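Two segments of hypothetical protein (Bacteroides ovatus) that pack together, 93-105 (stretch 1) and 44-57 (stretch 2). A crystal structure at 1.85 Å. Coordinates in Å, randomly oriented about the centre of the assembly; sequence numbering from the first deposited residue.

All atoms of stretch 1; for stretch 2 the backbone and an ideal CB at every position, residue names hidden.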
# COMPACT_ATOMS: atom_id res chain seq x y z
N PRO A 93 30.54 -15.84 37.83
CA PRO A 93 31.49 -14.75 38.11
C PRO A 93 32.29 -15.04 39.36
O PRO A 93 31.75 -15.60 40.33
CB PRO A 93 30.58 -13.53 38.28
CG PRO A 93 29.29 -14.11 38.87
CD PRO A 93 29.21 -15.56 38.41
N TYR A 94 33.57 -14.65 39.36
CA TYR A 94 34.49 -14.83 40.48
C TYR A 94 33.86 -14.33 41.79
O TYR A 94 33.28 -13.24 41.80
CB TYR A 94 35.79 -14.05 40.21
CG TYR A 94 36.72 -13.96 41.40
CD1 TYR A 94 37.52 -15.04 41.77
CD2 TYR A 94 36.83 -12.78 42.13
CE1 TYR A 94 38.36 -14.97 42.88
CE2 TYR A 94 37.69 -12.69 43.23
CZ TYR A 94 38.45 -13.79 43.60
OH TYR A 94 39.29 -13.71 44.68
N GLN A 95 34.01 -15.12 42.85
CA GLN A 95 33.56 -14.84 44.23
C GLN A 95 34.80 -14.86 45.12
O GLN A 95 35.58 -15.81 45.05
CB GLN A 95 32.54 -15.91 44.70
CG GLN A 95 31.29 -16.09 43.80
CD GLN A 95 30.41 -14.87 43.75
OE1 GLN A 95 29.83 -14.45 44.75
NE2 GLN A 95 30.27 -14.28 42.57
N SER A 96 35.00 -13.80 45.93
CA SER A 96 36.11 -13.69 46.89
C SER A 96 36.10 -14.84 47.89
O SER A 96 37.16 -15.32 48.28
CB SER A 96 36.05 -12.37 47.65
OG SER A 96 36.55 -11.31 46.86
N GLU A 97 34.89 -15.28 48.30
CA GLU A 97 34.75 -16.37 49.27
C GLU A 97 34.23 -17.64 48.60
O GLU A 97 33.11 -17.67 48.09
CB GLU A 97 33.83 -15.93 50.45
CG GLU A 97 33.77 -16.92 51.61
CD GLU A 97 35.07 -17.12 52.38
OE1 GLU A 97 35.87 -17.99 51.97
OE2 GLU A 97 35.27 -16.41 53.39
N MSE A 98 35.04 -18.70 48.61
CA MSE A 98 34.66 -19.98 48.01
C MSE A 98 34.77 -21.12 49.02
O MSE A 98 34.62 -22.29 48.65
CB MSE A 98 35.48 -20.27 46.74
CG MSE A 98 35.05 -19.40 45.55
SE MSE A 98 33.25 -19.84 44.96
CE MSE A 98 33.63 -21.58 44.10
N THR A 99 34.95 -20.79 50.32
CA THR A 99 35.02 -21.82 51.36
C THR A 99 33.69 -22.59 51.39
O THR A 99 32.62 -21.99 51.46
CB THR A 99 35.37 -21.20 52.74
OG1 THR A 99 36.60 -20.47 52.62
CG2 THR A 99 35.53 -22.26 53.83
N GLY A 100 33.80 -23.91 51.25
CA GLY A 100 32.67 -24.83 51.25
C GLY A 100 31.84 -24.79 49.98
O GLY A 100 30.77 -25.41 49.93
N LYS A 101 32.32 -24.09 48.92
CA LYS A 101 31.54 -24.00 47.69
C LYS A 101 32.00 -25.01 46.62
O LYS A 101 31.43 -25.03 45.52
CB LYS A 101 31.56 -22.56 47.14
CG LYS A 101 30.99 -21.50 48.09
CD LYS A 101 29.55 -21.79 48.46
CE LYS A 101 28.83 -20.61 49.06
NZ LYS A 101 27.39 -20.93 49.26
N THR A 102 32.99 -25.87 46.94
CA THR A 102 33.49 -26.88 46.01
C THR A 102 33.35 -28.29 46.62
O THR A 102 33.28 -28.42 47.84
CB THR A 102 34.94 -26.59 45.59
OG1 THR A 102 35.76 -26.59 46.74
CG2 THR A 102 35.08 -25.25 44.84
N ASP A 103 33.28 -29.32 45.76
CA ASP A 103 33.12 -30.72 46.18
C ASP A 103 34.14 -31.62 45.49
O ASP A 103 34.06 -31.86 44.28
CB ASP A 103 31.69 -31.20 45.88
CG ASP A 103 31.34 -32.61 46.34
OD1 ASP A 103 32.12 -33.20 47.11
OD2 ASP A 103 30.25 -33.10 45.97
N LEU A 104 35.08 -32.16 46.28
CA LEU A 104 36.13 -33.05 45.78
C LEU A 104 35.68 -34.52 45.74
O LEU A 104 36.26 -35.31 45.00
CB LEU A 104 37.40 -32.93 46.65
CG LEU A 104 38.10 -31.57 46.64
CD1 LEU A 104 39.00 -31.42 47.87
CD2 LEU A 104 38.91 -31.38 45.37
N ILE A 105 34.65 -34.89 46.54
CA ILE A 105 34.17 -36.28 46.65
C ILE A 105 33.21 -36.60 45.49
O ILE A 105 33.46 -37.56 44.76
CB ILE A 105 33.56 -36.57 48.05
CG1 ILE A 105 34.67 -36.57 49.14
CG2 ILE A 105 32.78 -37.90 48.10
CD1 ILE A 105 34.74 -35.30 50.00
N UNK A 44 35.03 -8.47 33.51
CA UNK A 44 34.53 -9.80 33.92
C UNK A 44 35.63 -10.58 34.58
O UNK A 44 36.77 -10.51 34.12
CB UNK A 44 33.98 -10.58 32.73
N UNK A 45 35.31 -11.33 35.65
CA UNK A 45 36.30 -12.15 36.35
C UNK A 45 35.83 -13.55 36.54
O UNK A 45 34.66 -13.80 36.81
CB UNK A 45 36.64 -11.54 37.71
N UNK A 46 36.78 -14.48 36.42
CA UNK A 46 36.60 -15.91 36.64
C UNK A 46 37.52 -16.34 37.76
O UNK A 46 38.50 -15.67 38.05
CB UNK A 46 36.87 -16.71 35.37
N UNK A 47 37.20 -17.46 38.37
CA UNK A 47 38.04 -18.06 39.39
C UNK A 47 38.56 -19.37 38.87
O UNK A 47 37.82 -20.14 38.24
CB UNK A 47 37.28 -18.26 40.70
N UNK A 48 39.82 -19.67 39.15
CA UNK A 48 40.43 -20.92 38.69
C UNK A 48 40.85 -21.82 39.87
O UNK A 48 41.40 -21.32 40.86
CB UNK A 48 41.64 -20.61 37.81
N UNK A 49 40.66 -23.14 39.71
CA UNK A 49 41.09 -24.18 40.66
C UNK A 49 41.89 -25.27 39.96
O UNK A 49 41.54 -25.66 38.84
CB UNK A 49 39.88 -24.80 41.36
N UNK A 50 42.91 -25.80 40.63
CA UNK A 50 43.70 -26.94 40.16
C UNK A 50 43.62 -28.02 41.23
O UNK A 50 43.94 -27.75 42.40
CB UNK A 50 45.15 -26.55 39.87
N UNK A 51 43.15 -29.21 40.85
CA UNK A 51 43.02 -30.33 41.78
C UNK A 51 44.05 -31.39 41.39
O UNK A 51 44.05 -31.87 40.25
CB UNK A 51 41.60 -30.90 41.77
N UNK A 52 44.91 -31.75 42.35
CA UNK A 52 45.94 -32.77 42.17
C UNK A 52 45.77 -33.81 43.29
O UNK A 52 45.71 -33.43 44.46
CB UNK A 52 47.34 -32.16 42.19
N UNK A 53 45.62 -35.09 42.91
CA UNK A 53 45.46 -36.25 43.81
C UNK A 53 44.39 -36.03 44.91
O UNK A 53 44.62 -36.33 46.08
CB UNK A 53 46.80 -36.57 44.47
N UNK A 54 43.23 -35.49 44.51
CA UNK A 54 42.09 -35.27 45.38
C UNK A 54 42.14 -34.07 46.31
O UNK A 54 41.34 -33.99 47.24
CB UNK A 54 41.89 -36.52 46.23
N UNK A 55 43.05 -33.12 46.06
CA UNK A 55 43.17 -31.89 46.86
C UNK A 55 43.43 -30.68 45.96
O UNK A 55 44.18 -30.78 44.99
CB UNK A 55 44.29 -32.03 47.89
N UNK A 56 42.86 -29.52 46.34
CA UNK A 56 43.10 -28.27 45.63
C UNK A 56 44.53 -27.81 45.93
O UNK A 56 44.95 -27.82 47.09
CB UNK A 56 42.08 -27.20 46.03
N UNK A 57 45.27 -27.41 44.88
CA UNK A 57 46.63 -26.88 45.00
C UNK A 57 46.56 -25.51 45.64
O UNK A 57 45.75 -24.67 45.22
CB UNK A 57 47.33 -26.81 43.64

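Stretch 2 runs as an extended strand, turns back at 52–55 and starts a second strand, so along the first strand side chains alternate between facing stretch 1 and turning from it. Stretch 1 has no regular helix or strand and touches this hairpin at a few separate points.

Position 44 points sideways with nothing of stretch 1 within 5.5 Å, so the contact leaves its choice open; it is Asp-44.

Position 45 matters first through its backbone. Its carbonyl receives the one hydrogen bond across the contact, from Tyr-94 N to the position's O at 2.9 Å and 166°, and Pro-93 CA lies 3.6 Å from the same O. Any residue could supply that oxygen. The CB points toward stretch 1, alongside the start of the tyrosine side chain, where a long, flexible chain could lie, polar or not. The residue is Gln-45, its CB 3.6 Å from Tyr-94 CB, and its NE2 is hydrogen-bonded elsewhere in the structure.

Position 46 turns away, and stretch 1 sets little condition on it beyond a strand backbone, which suits beta-branched residues; Ile-46 is found.

Position 47 faces stretch 1 at close quarters. An ideal CB would lie only 3.4 Å from Tyr-94 CD1, a tight approach, so the smallest residues are favoured although the backbone angles are ordinary for a strand. Gly-47 fits: its CA sits 3.9 Å from Tyr-94 CD1, at the edge of the ring and near its plane.

Position 48 points away and could be many things; it is Leu-48.

Position 49 points toward stretch 1 across a wide gap, its CA 9.7 Å from Thr-102 CA, and no atom of stretch 1 comes close to the ideal CB. On the far side wait the selenomethionine methyl of Met-98 and the methyl of Thr-102, so a large apolar chain is called for, aromatic or a long aliphatic. Phe-49 spans the gap. Thr-102 CG2 lies over one face of its ring, 4.2 Å from the centroid in a CH-pi contact, while Met-98 CE approaches Phe-49 CZ to 4.0 Å.

Position 50 is out of reach and unconstrained here; it is Ala-50.

Position 51 points toward Leu-104, whose CD2 is 4.5 Å from the ideal CB. A compact apolar residue would suit, especially a beta-branched one on this strand. Val-51 places CG1 3.7 Å from Leu-104 CD2.

Position 52 is out of reach and opens a type I' turn, so many residues would do; it is Lys-52. Position 53 is also out of reach, but its phi of 49° suits glycine, asparagine or aspartate; it is Asp-53. At 54 phi is 78°, which favours glycine, with asparagine a plausible alternative. Gly-54 also offers its O, 3.5 Å from Leu-104 CD1. Position 55 points away, with modest demands; it is Ala-55.

Position 56 faces stretch 1 again, between Leu-104 and Thr-102, and a branched aliphatic would serve both. Ile-56 brings CG1 to 4.1 Å from Leu-104 CD2 and CD1 to 3.8 Å from Thr-102 OG1.

Position 57 is out of reach; it is Leu-57.

Stretch 2, residues 44-57: DQIGLFAVKDGAIL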
# COMPACT_ATOMS: atom_id res chain seq x y z
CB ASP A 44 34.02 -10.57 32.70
CG ASP A 44 32.61 -10.21 32.28
OD1 ASP A 44 31.83 -9.75 33.15
OD2 ASP A 44 32.27 -10.42 31.10
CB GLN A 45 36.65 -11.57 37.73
CG GLN A 45 37.37 -10.22 37.68
CD GLN A 45 37.84 -9.83 39.06
OE1 GLN A 45 37.05 -9.76 40.01
NE2 GLN A 45 39.15 -9.63 39.22
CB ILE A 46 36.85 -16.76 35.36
CG1 ILE A 46 38.30 -16.61 34.83
CG2 ILE A 46 35.78 -16.47 34.27
CD1 ILE A 46 38.75 -17.72 34.04
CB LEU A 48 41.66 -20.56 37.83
CG LEU A 48 42.48 -21.73 37.25
CD1 LEU A 48 41.68 -22.51 36.22
CD2 LEU A 48 43.74 -21.22 36.59
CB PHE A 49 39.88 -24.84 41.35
CG PHE A 49 39.07 -23.96 42.26
CD1 PHE A 49 38.00 -23.21 41.76
CD2 PHE A 49 39.31 -23.94 43.63
CE1 PHE A 49 37.24 -22.41 42.61
CE2 PHE A 49 38.54 -23.14 44.49
CZ PHE A 49 37.51 -22.38 43.97
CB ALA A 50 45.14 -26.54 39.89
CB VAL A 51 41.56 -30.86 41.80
CG1 VAL A 51 41.42 -32.09 42.70
CG2 VAL A 51 40.60 -29.76 42.25
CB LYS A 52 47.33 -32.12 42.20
CG LYS A 52 48.48 -33.02 41.75
CD LYS A 52 49.77 -32.64 42.46
CE LYS A 52 51.05 -32.78 41.65
NZ LYS A 52 51.09 -33.99 40.79
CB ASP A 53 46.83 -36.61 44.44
CG ASP A 53 47.90 -36.98 43.42
OD1 ASP A 53 47.65 -37.90 42.60
OD2 ASP A 53 48.99 -36.37 43.45
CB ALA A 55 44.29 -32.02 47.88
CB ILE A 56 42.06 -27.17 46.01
CG1 ILE A 56 40.60 -27.64 45.77
CG2 ILE A 56 42.34 -25.88 45.23
CD1 ILE A 56 39.51 -26.82 46.52
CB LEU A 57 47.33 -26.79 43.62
CG LEU A 57 47.77 -28.09 42.95
CD1 LEU A 57 48.43 -27.79 41.62
CD2 LEU A 57 48.77 -28.88 43.82
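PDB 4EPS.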